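Local atomic coordinates of putative pectin lyase (Geobacillus virus E2, PDB entry 7CHU), a protein that serves as a trimeric tailspike of a deep-sea thermophilic bacteriophage and probably recognises, and perhaps cleaves, polysaccharide on the surface of its bacterial host. Residues F343-G348 / G367-S372; A375-P380 / S388-E393; G299-T304 / F321-N326; N325-K330 / T347-N352; F260-G265 / H290-S295. All blocks are in the same frame, centred on the assembly; numbering follows the deposited sequence.

Contact 1: residues F343-G348 / G367-S372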
# COMPACT_ATOMS: atom_id res chain seq x y z
N PHE A 343 6.91 -10.61 12.01
CA PHE A 343 7.63 -11.88 11.90
C PHE A 343 7.20 -12.79 13.03
O PHE A 343 7.23 -12.39 14.20
CB PHE A 343 9.14 -11.65 12.00
CG PHE A 343 9.69 -10.65 11.04
CD1 PHE A 343 10.13 -11.07 9.77
CD2 PHE A 343 9.82 -9.31 11.40
CE1 PHE A 343 10.68 -10.15 8.86
CE2 PHE A 343 10.34 -8.37 10.51
CZ PHE A 343 10.78 -8.79 9.22
N TYR A 344 6.80 -14.01 12.71
CA TYR A 344 6.36 -14.95 13.74
C TYR A 344 6.93 -16.34 13.48
O TYR A 344 6.48 -17.04 12.58
CB TYR A 344 4.83 -15.00 13.83
CG TYR A 344 4.34 -15.71 15.06
CD1 TYR A 344 4.22 -15.05 16.28
CD2 TYR A 344 4.00 -17.06 15.00
CE1 TYR A 344 3.76 -15.71 17.41
CE2 TYR A 344 3.54 -17.72 16.12
CZ TYR A 344 3.42 -17.04 17.32
OH TYR A 344 2.99 -17.70 18.45
N ASN A 345 7.92 -16.72 14.30
CA ASN A 345 8.41 -18.09 14.44
C ASN A 345 9.38 -18.49 13.34
O ASN A 345 8.97 -19.04 12.31
CB ASN A 345 7.27 -19.10 14.50
CG ASN A 345 7.63 -20.32 15.32
OD1 ASN A 345 8.45 -20.23 16.24
ND2 ASN A 345 7.06 -21.46 14.98
N CYS A 346 10.68 -18.25 13.56
CA CYS A 346 11.70 -18.78 12.67
C CYS A 346 12.86 -19.34 13.50
O CYS A 346 12.98 -19.09 14.70
CB CYS A 346 12.22 -17.71 11.72
SG CYS A 346 13.08 -16.34 12.59
N THR A 347 13.71 -20.12 12.84
CA THR A 347 14.85 -20.73 13.51
C THR A 347 16.08 -19.84 13.49
O THR A 347 16.98 -20.04 14.31
CB THR A 347 15.16 -22.09 12.85
OG1 THR A 347 15.62 -21.89 11.51
CG2 THR A 347 13.94 -22.96 12.79
N GLY A 348 16.15 -18.84 12.61
CA GLY A 348 17.26 -17.90 12.58
C GLY A 348 16.89 -16.51 13.06
O GLY A 348 16.07 -16.36 13.98
N GLY A 367 7.37 -8.58 16.16
CA GLY A 367 7.30 -10.01 15.96
C GLY A 367 7.72 -10.78 17.19
O GLY A 367 8.07 -10.20 18.21
N GLN A 368 7.69 -12.10 17.07
CA GLN A 368 7.96 -12.95 18.21
C GLN A 368 8.54 -14.27 17.73
O GLN A 368 8.20 -14.76 16.65
CB GLN A 368 6.67 -13.19 19.03
CG GLN A 368 6.97 -13.70 20.45
CD GLN A 368 5.70 -13.91 21.26
OE1 GLN A 368 4.59 -13.75 20.74
NE2 GLN A 368 5.86 -14.28 22.52
N TYR A 369 9.44 -14.83 18.55
CA TYR A 369 9.98 -16.18 18.40
C TYR A 369 11.00 -16.26 17.27
O TYR A 369 10.83 -17.03 16.31
CB TYR A 369 8.87 -17.22 18.20
CG TYR A 369 7.96 -17.36 19.40
CD1 TYR A 369 8.50 -17.51 20.70
CD2 TYR A 369 6.58 -17.32 19.26
CE1 TYR A 369 7.67 -17.62 21.82
CE2 TYR A 369 5.75 -17.44 20.37
CZ TYR A 369 6.30 -17.59 21.64
OH TYR A 369 5.46 -17.70 22.72
N PHE A 370 12.05 -15.46 17.36
CA PHE A 370 13.26 -15.71 16.60
C PHE A 370 13.95 -16.97 17.15
O PHE A 370 13.50 -17.58 18.13
CB PHE A 370 14.17 -14.48 16.66
CG PHE A 370 14.28 -13.89 18.03
CD1 PHE A 370 15.15 -14.45 18.96
CD2 PHE A 370 13.50 -12.81 18.40
CE1 PHE A 370 15.25 -13.92 20.23
CE2 PHE A 370 13.58 -12.29 19.68
CZ PHE A 370 14.47 -12.84 20.60
N GLY A 371 15.05 -17.35 16.52
CA GLY A 371 15.69 -18.60 16.88
C GLY A 371 16.28 -18.56 18.28
O GLY A 371 16.71 -17.51 18.77
N SER A 372 16.31 -19.73 18.91
CA SER A 372 16.84 -19.90 20.26
C SER A 372 18.23 -19.28 20.42
O SER A 372 19.18 -19.64 19.71
CB SER A 372 16.90 -21.39 20.60
OG SER A 372 17.54 -21.62 21.84
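Tyr344 and Tyr369 lie side by side and point the same way, as an offset edge-to-face pair: the rim of Tyr369 is turned toward the face of Tyr344, with planes 78° apart. Tyr369 CE2 comes within 3.4 Å of Tyr344 OH, and Tyr369 CD2 packs at 3.7 Å from Tyr344 CZ. Gln368 runs beside Tyr344, CG anti to the backbone N (chi1 -162°), and OE1 lies near the edge of that ring, while Gln368 CG sits over the centre of the Tyr369 ring. Tyr369 CB also meets Asn345 OD1 at 3.6 Å; the amide of Asn345 is held from its other end, ND2 bonding to Gln323. Beneath these side chains the backbones run parallel, as neighbouring coils of a right-handed beta-helix do. Gln368 N donates to Phe343 O at 2.9 Å, and Gln368 O takes Asn345 N at 3.1 Å. Past the end of strand 366-368, Cys346 N bonds to Tyr369 O at 3.0 Å, and Gly371 N reaches Gly348 O at 2.9 Å. Gly371 and Gly367 suit their places: a side-chain carbon would run into Thr347 O at the first and Phe343 O at the second. Phe343 turns away into the interior, where its ring meets those of Phe321 and Phe350. On the other face, Tyr344 and Gln368 pack on Arg335 of a neighbouring subunit.

Contact 2: residues A375-P380 / S388-E393; sequences APFNNP and SDFIGE
Pro376 lies over one face of the Phe390 ring in a CH-pi contact, its CB 3.6 Å from the ring centroid and only 13° off the normal. The two side chains slide past each other in opposite directions, so that Pro376 CG reaches back to Phe390 CB at 3.5 Å. Phe390 CG stands anti to its carbonyl carbon (chi1 -61°), which carries the ring toward the proline. A second apolar contact is looser: Phe377 CE2 is 4.1 Å from Phe390 CE1, which lies near the plane of the Phe377 ring, at its edge. Both phenylalanines also rest on Ile362, and Phe377 meets the ring of Phe386. These residues belong to the loops flanking strand 385-387, where the parallel coils of the beta-helix give way to the antiparallel strands that follow, and Pro376 and the two phenylalanines lie buried there. Polar groups enter through Glu393. Its CB packs on Pro376 CG at 3.7 Å; the chain then bends at chi2 (57°), and OE1 lies 3.6 Å from Pro376 CD and 3.7 Å from Ala375 CB. No hydrogen bond joins the two segments; the carboxylate instead forms a salt bridge through OE2 with Arg395, which also bonds to Asn379. A type II turn from Phe390 to Glu393 brings both side chains to the proline, with Gly392 taking the positive phi, and its closing backbone bond is weak.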
# COMPACT_ATOMS: atom_id res chain seq x y z
N ALA A 375 18.34 -13.30 17.97
CA ALA A 375 17.67 -12.02 18.18
C ALA A 375 16.86 -11.71 16.94
O ALA A 375 16.94 -12.44 15.95
CB ALA A 375 18.69 -10.90 18.48
N PRO A 376 16.06 -10.63 16.96
CA PRO A 376 15.37 -10.22 15.72
C PRO A 376 16.32 -9.97 14.56
O PRO A 376 15.99 -10.32 13.42
CB PRO A 376 14.63 -8.93 16.13
CG PRO A 376 14.39 -9.08 17.60
CD PRO A 376 15.60 -9.84 18.13
N PHE A 377 17.49 -9.37 14.82
CA PHE A 377 18.51 -9.14 13.80
C PHE A 377 19.88 -9.41 14.42
O PHE A 377 20.03 -9.47 15.65
CB PHE A 377 18.45 -7.70 13.27
CG PHE A 377 18.33 -6.66 14.35
CD1 PHE A 377 19.47 -6.15 14.96
CD2 PHE A 377 17.08 -6.21 14.77
CE1 PHE A 377 19.38 -5.19 15.95
CE2 PHE A 377 16.97 -5.26 15.77
CZ PHE A 377 18.13 -4.75 16.37
N ASN A 378 20.87 -9.60 13.54
CA ASN A 378 22.22 -9.92 13.98
C ASN A 378 22.99 -8.64 14.28
O ASN A 378 22.52 -7.53 14.02
CB ASN A 378 22.94 -10.75 12.91
CG ASN A 378 23.09 -9.98 11.61
OD1 ASN A 378 22.17 -9.28 11.20
ND2 ASN A 378 24.25 -10.09 10.97
N ASN A 379 24.23 -8.79 14.76
CA ASN A 379 25.13 -7.65 14.90
C ASN A 379 26.03 -7.63 13.67
O ASN A 379 27.03 -8.37 13.62
CB ASN A 379 25.96 -7.77 16.19
CG ASN A 379 25.09 -7.75 17.45
OD1 ASN A 379 24.00 -7.15 17.47
ND2 ASN A 379 25.57 -8.38 18.51
N PRO A 380 25.74 -6.82 12.65
CA PRO A 380 26.44 -6.94 11.37
C PRO A 380 27.77 -6.19 11.37
O PRO A 380 28.05 -5.35 12.23
CB PRO A 380 25.46 -6.31 10.38
CG PRO A 380 24.77 -5.24 11.19
CD PRO A 380 24.70 -5.77 12.62
N SER A 388 12.54 -0.13 15.98
CA SER A 388 11.42 -1.06 16.07
C SER A 388 11.35 -1.64 17.47
O SER A 388 12.34 -1.62 18.21
CB SER A 388 11.52 -2.23 15.07
OG SER A 388 11.72 -1.77 13.75
N ASP A 389 10.20 -2.20 17.82
CA ASP A 389 10.02 -2.81 19.15
C ASP A 389 9.55 -4.26 18.97
O ASP A 389 8.38 -4.51 18.66
CB ASP A 389 9.03 -2.02 19.99
CG ASP A 389 9.13 -2.35 21.49
OD1 ASP A 389 9.84 -3.30 21.86
OD2 ASP A 389 8.48 -1.64 22.28
N PHE A 390 10.48 -5.18 19.17
CA PHE A 390 10.25 -6.61 19.07
C PHE A 390 10.08 -7.21 20.46
O PHE A 390 10.67 -6.75 21.43
CB PHE A 390 11.41 -7.32 18.38
CG PHE A 390 11.68 -6.88 16.96
CD1 PHE A 390 12.66 -5.94 16.68
CD2 PHE A 390 10.99 -7.44 15.89
CE1 PHE A 390 12.94 -5.55 15.37
CE2 PHE A 390 11.26 -7.04 14.57
CZ PHE A 390 12.23 -6.10 14.32
N ILE A 391 9.30 -8.29 20.54
CA ILE A 391 9.22 -9.05 21.78
C ILE A 391 10.56 -9.74 22.02
O ILE A 391 11.10 -10.41 21.13
CB ILE A 391 8.07 -10.07 21.70
CG1 ILE A 391 6.72 -9.33 21.68
CG2 ILE A 391 8.15 -11.06 22.87
CD1 ILE A 391 5.53 -10.26 21.38
N GLY A 392 11.11 -9.58 23.22
CA GLY A 392 12.37 -10.21 23.56
C GLY A 392 13.61 -9.50 23.09
O GLY A 392 14.69 -10.11 23.05
N GLU A 393 13.51 -8.22 22.71
CA GLU A 393 14.66 -7.44 22.29
C GLU A 393 14.63 -6.09 23.01
O GLU A 393 13.67 -5.32 22.87
CB GLU A 393 14.69 -7.27 20.77
CG GLU A 393 15.78 -6.32 20.26
CD GLU A 393 17.19 -6.71 20.68
OE1 GLU A 393 17.67 -7.78 20.24
OE2 GLU A 393 17.83 -5.94 21.43

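Contact 3: residues G299-T304 / F321-N326; sequences GNNPNT and FYQCNN
Asn303 and Asn326 meet with their side chains at about a right angle, their amide planes 45° apart, and Asn326 ND2 donates to Asn303 OD1 at 3.0 Å. The acceptor lies in the amide plane of Asn326, whereas the donor is tilted 21° from the carbonyl plane of Asn303. Asn303 has CG anti to the backbone N (chi1 -176°), and OD1 lies beside Asn326 ND2; separately, its CA-H is directed at Asn325 O. Asn325 aims at the opposite backbone: its ND2 bonds to Asn301 O at 3.2 Å, and its CB packs 3.5 Å from Pro302 O. A water links the main chains as well, donating to Pro302 O at 2.8 Å and accepting from Asn325 N at 3.0 Å. Asn301 and Gln323 also cross at about a right angle, touching through Asn301 ND2 and Gln323 CG at 3.9 Å; their amides have partners elsewhere: Asn301 OD1 takes Asp293 N, and Gln323 bonds to Asn345 and Asp293. Asn303 and Asn325 each centre an inverse gamma turn. The contact thus lays the loop between strands 288-290 and 307-309 against the turn leaving strand 320-324, which itself lies between strands 288-290 and 342-346.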
# COMPACT_ATOMS: atom_id res chain seq x y z
N GLY A 299 9.96 -28.93 11.89
CA GLY A 299 8.94 -29.74 11.25
C GLY A 299 9.32 -30.10 9.83
O GLY A 299 10.46 -30.45 9.53
N ASN A 300 8.35 -29.98 8.92
CA ASN A 300 8.52 -30.27 7.50
C ASN A 300 8.94 -29.03 6.70
O ASN A 300 8.79 -29.00 5.48
CB ASN A 300 7.22 -30.86 6.94
CG ASN A 300 7.37 -31.42 5.54
OD1 ASN A 300 6.45 -31.32 4.72
ND2 ASN A 300 8.53 -32.01 5.26
N ASN A 301 9.41 -28.00 7.37
CA ASN A 301 9.64 -26.76 6.66
C ASN A 301 11.03 -26.75 6.04
O ASN A 301 12.00 -27.16 6.68
CB ASN A 301 9.49 -25.56 7.60
CG ASN A 301 8.09 -25.42 8.14
OD1 ASN A 301 7.18 -24.96 7.42
ND2 ASN A 301 7.88 -25.83 9.41
N PRO A 302 11.14 -26.30 4.79
CA PRO A 302 12.45 -26.37 4.12
C PRO A 302 13.45 -25.44 4.78
O PRO A 302 13.11 -24.34 5.23
CB PRO A 302 12.13 -25.95 2.68
CG PRO A 302 10.84 -25.15 2.77
CD PRO A 302 10.07 -25.77 3.93
N ASN A 303 14.69 -25.91 4.84
CA ASN A 303 15.80 -25.16 5.44
C ASN A 303 16.31 -24.16 4.42
O ASN A 303 17.30 -24.38 3.72
CB ASN A 303 16.89 -26.12 5.90
CG ASN A 303 18.04 -25.42 6.62
OD1 ASN A 303 18.02 -24.21 6.83
ND2 ASN A 303 19.05 -26.20 6.99
N THR A 304 15.62 -23.03 4.34
CA THR A 304 15.89 -21.99 3.36
C THR A 304 15.11 -20.74 3.78
O THR A 304 14.03 -20.86 4.36
CB THR A 304 15.50 -22.46 1.95
OG1 THR A 304 15.99 -21.56 0.95
CG2 THR A 304 13.98 -22.62 1.82
N PHE A 321 5.39 -12.36 7.70
CA PHE A 321 6.28 -13.51 7.67
C PHE A 321 5.88 -14.47 8.78
O PHE A 321 5.73 -14.05 9.93
CB PHE A 321 7.74 -13.09 7.88
CG PHE A 321 8.32 -12.33 6.71
CD1 PHE A 321 8.11 -10.95 6.58
CD2 PHE A 321 9.08 -13.00 5.75
CE1 PHE A 321 8.63 -10.25 5.49
CE2 PHE A 321 9.62 -12.30 4.66
CZ PHE A 321 9.41 -10.93 4.54
N TYR A 322 5.75 -15.76 8.45
CA TYR A 322 5.36 -16.74 9.45
C TYR A 322 5.96 -18.11 9.13
O TYR A 322 5.91 -18.55 7.98
CB TYR A 322 3.83 -16.84 9.54
CG TYR A 322 3.33 -18.07 10.25
CD1 TYR A 322 3.52 -18.23 11.61
CD2 TYR A 322 2.70 -19.08 9.55
CE1 TYR A 322 3.08 -19.37 12.26
CE2 TYR A 322 2.26 -20.21 10.18
CZ TYR A 322 2.44 -20.35 11.54
OH TYR A 322 2.00 -21.49 12.16
N GLN A 323 6.53 -18.75 10.16
CA GLN A 323 6.94 -20.15 10.13
C GLN A 323 8.03 -20.43 9.09
O GLN A 323 7.74 -20.87 7.97
CB GLN A 323 5.72 -21.04 9.88
CG GLN A 323 5.90 -22.52 10.26
CD GLN A 323 5.77 -22.78 11.77
OE1 GLN A 323 5.80 -21.85 12.57
NE2 GLN A 323 5.67 -24.05 12.15
N CYS A 324 9.30 -20.16 9.46
CA CYS A 324 10.49 -20.38 8.60
C CYS A 324 11.61 -21.13 9.27
O CYS A 324 12.08 -20.74 10.34
CB CYS A 324 10.97 -19.02 8.10
SG CYS A 324 12.48 -19.06 7.10
N ASN A 325 12.08 -22.20 8.63
CA ASN A 325 13.20 -22.96 9.15
C ASN A 325 14.53 -22.37 8.68
O ASN A 325 15.36 -23.07 8.09
CB ASN A 325 13.07 -24.42 8.70
CG ASN A 325 14.11 -25.33 9.32
OD1 ASN A 325 14.67 -25.03 10.38
ND2 ASN A 325 14.36 -26.46 8.67
N ASN A 326 14.75 -21.10 8.99
CA ASN A 326 15.90 -20.32 8.51
C ASN A 326 15.70 -18.87 8.95
O ASN A 326 14.87 -18.60 9.82
CB ASN A 326 16.04 -20.41 6.98
CG ASN A 326 17.48 -20.17 6.52
OD1 ASN A 326 17.94 -19.04 6.44
ND2 ASN A 326 18.18 -21.26 6.22
O HOH W 1 11.00 -22.64 5.86

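Contact 4: residues N325-K330 / T347-N352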
# COMPACT_ATOMS: atom_id res chain seq x y z
N ASN A 325 12.08 -22.20 8.63
CA ASN A 325 13.20 -22.96 9.15
C ASN A 325 14.53 -22.37 8.68
O ASN A 325 15.36 -23.07 8.09
CB ASN A 325 13.07 -24.42 8.70
CG ASN A 325 14.11 -25.33 9.32
OD1 ASN A 325 14.67 -25.03 10.38
ND2 ASN A 325 14.36 -26.46 8.67
N ASN A 326 14.75 -21.10 8.99
CA ASN A 326 15.90 -20.32 8.51
C ASN A 326 15.70 -18.87 8.95
O ASN A 326 14.87 -18.60 9.82
CB ASN A 326 16.04 -20.41 6.98
CG ASN A 326 17.48 -20.17 6.52
OD1 ASN A 326 17.94 -19.04 6.44
ND2 ASN A 326 18.18 -21.26 6.22
N ASP A 327 16.47 -17.94 8.40
CA ASP A 327 16.16 -16.52 8.58
C ASP A 327 14.94 -16.21 7.73
O ASP A 327 14.78 -16.75 6.64
CB ASP A 327 17.33 -15.63 8.14
CG ASP A 327 18.65 -16.06 8.74
OD1 ASP A 327 18.73 -16.21 9.98
OD2 ASP A 327 19.61 -16.25 7.96
N PHE A 328 14.05 -15.36 8.24
CA PHE A 328 12.94 -14.93 7.42
C PHE A 328 13.41 -14.11 6.21
O PHE A 328 12.93 -14.32 5.09
CB PHE A 328 12.00 -14.02 8.24
CG PHE A 328 10.95 -14.74 9.05
CD1 PHE A 328 10.08 -15.64 8.46
CD2 PHE A 328 10.83 -14.49 10.42
CE1 PHE A 328 9.12 -16.30 9.21
CE2 PHE A 328 9.87 -15.15 11.17
CZ PHE A 328 9.01 -16.05 10.57
N ILE A 329 14.35 -13.19 6.44
CA ILE A 329 14.95 -12.40 5.37
C ILE A 329 16.46 -12.49 5.52
O ILE A 329 17.01 -11.97 6.50
CB ILE A 329 14.52 -10.92 5.38
CG1 ILE A 329 12.99 -10.78 5.41
CG2 ILE A 329 15.08 -10.19 4.14
CD1 ILE A 329 12.52 -9.35 5.55
N LYS A 330 17.13 -13.11 4.55
CA LYS A 330 18.59 -13.22 4.56
C LYS A 330 19.13 -12.21 3.56
O LYS A 330 18.93 -12.35 2.35
CB LYS A 330 19.00 -14.65 4.20
CG LYS A 330 20.43 -14.99 4.44
CD LYS A 330 20.73 -16.39 3.88
CE LYS A 330 21.53 -17.26 4.84
NZ LYS A 330 20.68 -17.83 5.95
N THR A 347 13.71 -20.12 12.84
CA THR A 347 14.85 -20.73 13.51
C THR A 347 16.08 -19.84 13.49
O THR A 347 16.98 -20.04 14.31
CB THR A 347 15.16 -22.09 12.85
OG1 THR A 347 15.62 -21.89 11.51
CG2 THR A 347 13.94 -22.96 12.79
N GLY A 348 16.15 -18.84 12.61
CA GLY A 348 17.26 -17.90 12.58
C GLY A 348 16.89 -16.51 13.06
O GLY A 348 16.07 -16.36 13.98
N TYR A 349 17.47 -15.48 12.46
CA TYR A 349 17.06 -14.11 12.69
C TYR A 349 15.83 -13.77 11.86
O TYR A 349 15.58 -14.38 10.82
CB TYR A 349 18.18 -13.14 12.32
CG TYR A 349 19.48 -13.43 13.03
CD1 TYR A 349 19.69 -12.93 14.31
CD2 TYR A 349 20.50 -14.18 12.42
CE1 TYR A 349 20.89 -13.16 14.98
CE2 TYR A 349 21.71 -14.42 13.08
CZ TYR A 349 21.89 -13.91 14.36
OH TYR A 349 23.07 -14.13 15.04
N PHE A 350 15.06 -12.77 12.33
CA PHE A 350 14.05 -12.18 11.46
C PHE A 350 14.71 -11.59 10.23
O PHE A 350 14.28 -11.84 9.10
CB PHE A 350 13.23 -11.10 12.18
CG PHE A 350 12.43 -11.61 13.36
CD1 PHE A 350 12.09 -12.95 13.48
CD2 PHE A 350 12.00 -10.72 14.35
CE1 PHE A 350 11.37 -13.40 14.58
CE2 PHE A 350 11.26 -11.15 15.44
CZ PHE A 350 10.95 -12.50 15.56
N VAL A 351 15.77 -10.80 10.44
CA VAL A 351 16.53 -10.13 9.38
C VAL A 351 18.01 -10.38 9.65
O VAL A 351 18.55 -9.92 10.66
CB VAL A 351 16.24 -8.62 9.30
CG1 VAL A 351 17.06 -7.97 8.21
CG2 VAL A 351 14.73 -8.32 9.06
N ASN A 352 18.67 -11.10 8.74
CA ASN A 352 20.08 -11.45 8.86
C ASN A 352 20.83 -10.60 7.85
O ASN A 352 20.78 -10.87 6.65
CB ASN A 352 20.28 -12.94 8.61
CG ASN A 352 21.70 -13.41 8.94
OD1 ASN A 352 22.56 -12.60 9.30
ND2 ASN A 352 21.94 -14.72 8.83
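Asp327, CG anti to its carbonyl carbon (chi1 -49°), reaches over to the next coil with both oxygens. OD1 takes Tyr349 N at 2.9 Å on its anti lone pair, and OD2 takes Asn352 ND2 at 2.9 Å in a nearly straight bond. That amide meets OD2 from above the carboxylate plane, while Lys330 NZ, in a salt bridge of 2.8 Å, comes from the opposite face. Lys330 NZ also bonds to Asn326 OD1. Gly348 lies close by, where a side-chain carbon would collide with Asp327 OD1. From here the chains enter parallel strands 329-331 and 351-353, stacked as successive coils of the beta-helix. Ile329 N donates to Phe350 O at 3.0 Å, and Ile329 O accepts from Asn352 N at 2.9 Å. The interior side is tightly packed and apolar: Phe328 and Phe350 run side by side with planes 41° apart, Phe350 CD1 lying at the edge of the Phe328 ring, 3.7 Å from CD2. Phe343 of strand 342-346 touches Ile329 and Val351. At the partly exposed end, Gly348 N bonds to Asn326 O at 3.1 Å from above the carbonyl plane, but the Thr347 side chain has a slighter hold: CG2 packs 3.3 Å from Asn325 OD1, and Leu297 lies against it.

Contact 5: residues F260-G265 / H290-S295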
# COMPACT_ATOMS: atom_id res chain seq x y z
N PHE A 260 2.49 -15.75 -0.92
CA PHE A 260 3.47 -16.83 -1.08
C PHE A 260 3.28 -17.81 0.07
O PHE A 260 3.36 -17.42 1.23
CB PHE A 260 4.91 -16.29 -1.07
CG PHE A 260 5.17 -15.21 -2.08
CD1 PHE A 260 5.54 -15.54 -3.37
CD2 PHE A 260 5.07 -13.86 -1.74
CE1 PHE A 260 5.78 -14.53 -4.33
CE2 PHE A 260 5.30 -12.85 -2.67
CZ PHE A 260 5.67 -13.19 -3.98
N GLU A 261 2.99 -19.07 -0.24
CA GLU A 261 2.67 -19.99 0.84
C GLU A 261 3.18 -21.39 0.54
O GLU A 261 3.02 -21.87 -0.58
CB GLU A 261 1.16 -20.05 1.10
CG GLU A 261 0.81 -21.01 2.24
CD GLU A 261 -0.56 -20.76 2.84
OE1 GLU A 261 -1.29 -19.87 2.37
OE2 GLU A 261 -0.91 -21.48 3.80
N ALA A 262 3.76 -22.05 1.55
CA ALA A 262 4.12 -23.47 1.47
C ALA A 262 4.95 -23.79 0.23
O ALA A 262 4.72 -24.77 -0.47
CB ALA A 262 2.87 -24.36 1.53
N ASN A 263 5.93 -22.95 -0.07
CA ASN A 263 6.80 -23.28 -1.19
C ASN A 263 7.86 -24.27 -0.72
O ASN A 263 8.14 -24.39 0.47
CB ASN A 263 7.41 -22.02 -1.77
CG ASN A 263 6.46 -21.36 -2.79
OD1 ASN A 263 5.95 -22.02 -3.70
ND2 ASN A 263 6.20 -20.08 -2.61
N ASN A 264 8.40 -25.03 -1.67
CA ASN A 264 9.40 -26.02 -1.33
C ASN A 264 10.83 -25.50 -1.46
O ASN A 264 11.75 -26.10 -0.91
CB ASN A 264 9.17 -27.29 -2.16
CG ASN A 264 7.86 -27.94 -1.81
OD1 ASN A 264 7.66 -28.29 -0.66
ND2 ASN A 264 6.94 -28.03 -2.75
N GLY A 265 11.02 -24.40 -2.17
CA GLY A 265 12.21 -23.59 -2.03
C GLY A 265 11.91 -22.37 -1.20
O GLY A 265 10.90 -22.30 -0.49
N HIS A 290 4.37 -17.35 4.01
CA HIS A 290 3.80 -18.30 4.97
C HIS A 290 4.44 -19.67 4.76
O HIS A 290 4.48 -20.17 3.65
CB HIS A 290 2.29 -18.36 4.75
CG HIS A 290 1.51 -19.01 5.85
ND1 HIS A 290 1.55 -20.37 6.09
CD2 HIS A 290 0.60 -18.51 6.71
CE1 HIS A 290 0.72 -20.67 7.08
NE2 HIS A 290 0.13 -19.55 7.47
N GLY A 291 4.90 -20.29 5.84
CA GLY A 291 5.64 -21.52 5.72
C GLY A 291 4.78 -22.71 5.33
O GLY A 291 3.56 -22.63 5.13
N LYS A 292 5.46 -23.85 5.22
CA LYS A 292 4.88 -25.07 4.68
C LYS A 292 4.14 -25.87 5.74
O LYS A 292 3.09 -26.45 5.45
CB LYS A 292 5.99 -25.93 4.06
CG LYS A 292 5.50 -27.22 3.43
CD LYS A 292 6.64 -27.95 2.76
CE LYS A 292 6.11 -29.18 2.07
NZ LYS A 292 7.13 -29.73 1.19
N ASP A 293 4.66 -25.91 6.97
CA ASP A 293 4.20 -26.82 8.01
C ASP A 293 3.99 -26.04 9.29
O ASP A 293 4.96 -25.76 10.02
CB ASP A 293 5.20 -27.96 8.18
CG ASP A 293 4.86 -28.91 9.32
OD1 ASP A 293 3.76 -28.79 9.93
OD2 ASP A 293 5.70 -29.81 9.59
N PRO A 294 2.76 -25.65 9.61
CA PRO A 294 2.52 -24.90 10.86
C PRO A 294 2.49 -25.76 12.12
O PRO A 294 2.44 -25.20 13.21
CB PRO A 294 1.17 -24.23 10.61
CG PRO A 294 0.48 -25.14 9.63
CD PRO A 294 1.56 -25.72 8.76
N SER A 295 2.54 -27.09 12.00
CA SER A 295 2.42 -27.94 13.18
C SER A 295 3.68 -27.91 14.05
O SER A 295 3.58 -28.07 15.27
CB SER A 295 2.11 -29.38 12.75
OG SER A 295 3.28 -30.03 12.25
O HOH W 2 1.01 -23.78 4.88
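Ala262 N donates to His290 O at 2.9 Å, and His290 N to Phe260 O at 3.0 Å, two backbone bonds that join the strands. The same His290 O also meets Glu261 CA at 3.3 Å in a CA-H...O contact. Glu261 runs beside His290 in the same direction; its chain is extended beyond CG, and OE2 sits over one face of the ring, offset toward the rim and 3.5 Å from ND1. Carboxylate and imidazole planes are 35° apart. His290 ND1 bonds to Gly291 O at 3.2 Å, and since this acceptor lies in the ring plane it helps fix the rotation of the imidazole. A water 2.8 Å from Gly291 O may donate to that oxygen or to Glu261 OE2. The other carboxylate oxygen, OE1, bonds to His259 and has a long, weak ion pair with Lys288. Beyond the paired residues the backbones come close, Ala262 CA lying 3.7 Å from Lys292 CA. Lys292 CG is anti to the backbone N (chi1 -178°), and the fully extended chain runs out to the side chain of Asn264, although the very short spacing there makes details of that bond doubtful. Glu261 and His290 form a single parallel bridge between strands 259-261 and 288-290, consecutive coils of the beta-helix. Strand 220-228 flanks the first, through Thr228 against Glu261, and strand 320-324 flanks the second, where Tyr322 meets His290 edge-to-face.

The five contacts follow the rising coils of one beta-helix, and contact 2 lies at the end where the parallel coils stop. Contacts 3 and 5 have centres about 7 Å apart and are joined by Asn301 OD1 to Asp293 N, 2.7 Å. Contacts 3 and 4 share Asn325 and Asn326, and contacts 1 and 4 share Thr347 and Gly348, their centres about 8 Å apart. Contact 1 passes to contact 2 through Gly367 O and Ile391 N, 3.2 Å apart, while contact 4 reaches contact 2 from Val351 N to Pro376 O, 3.0 Å. Contacts 2 and 5, about 23 Å apart between centres, do not touch. Contacts 1 and 2 both meet a neighbouring subunit.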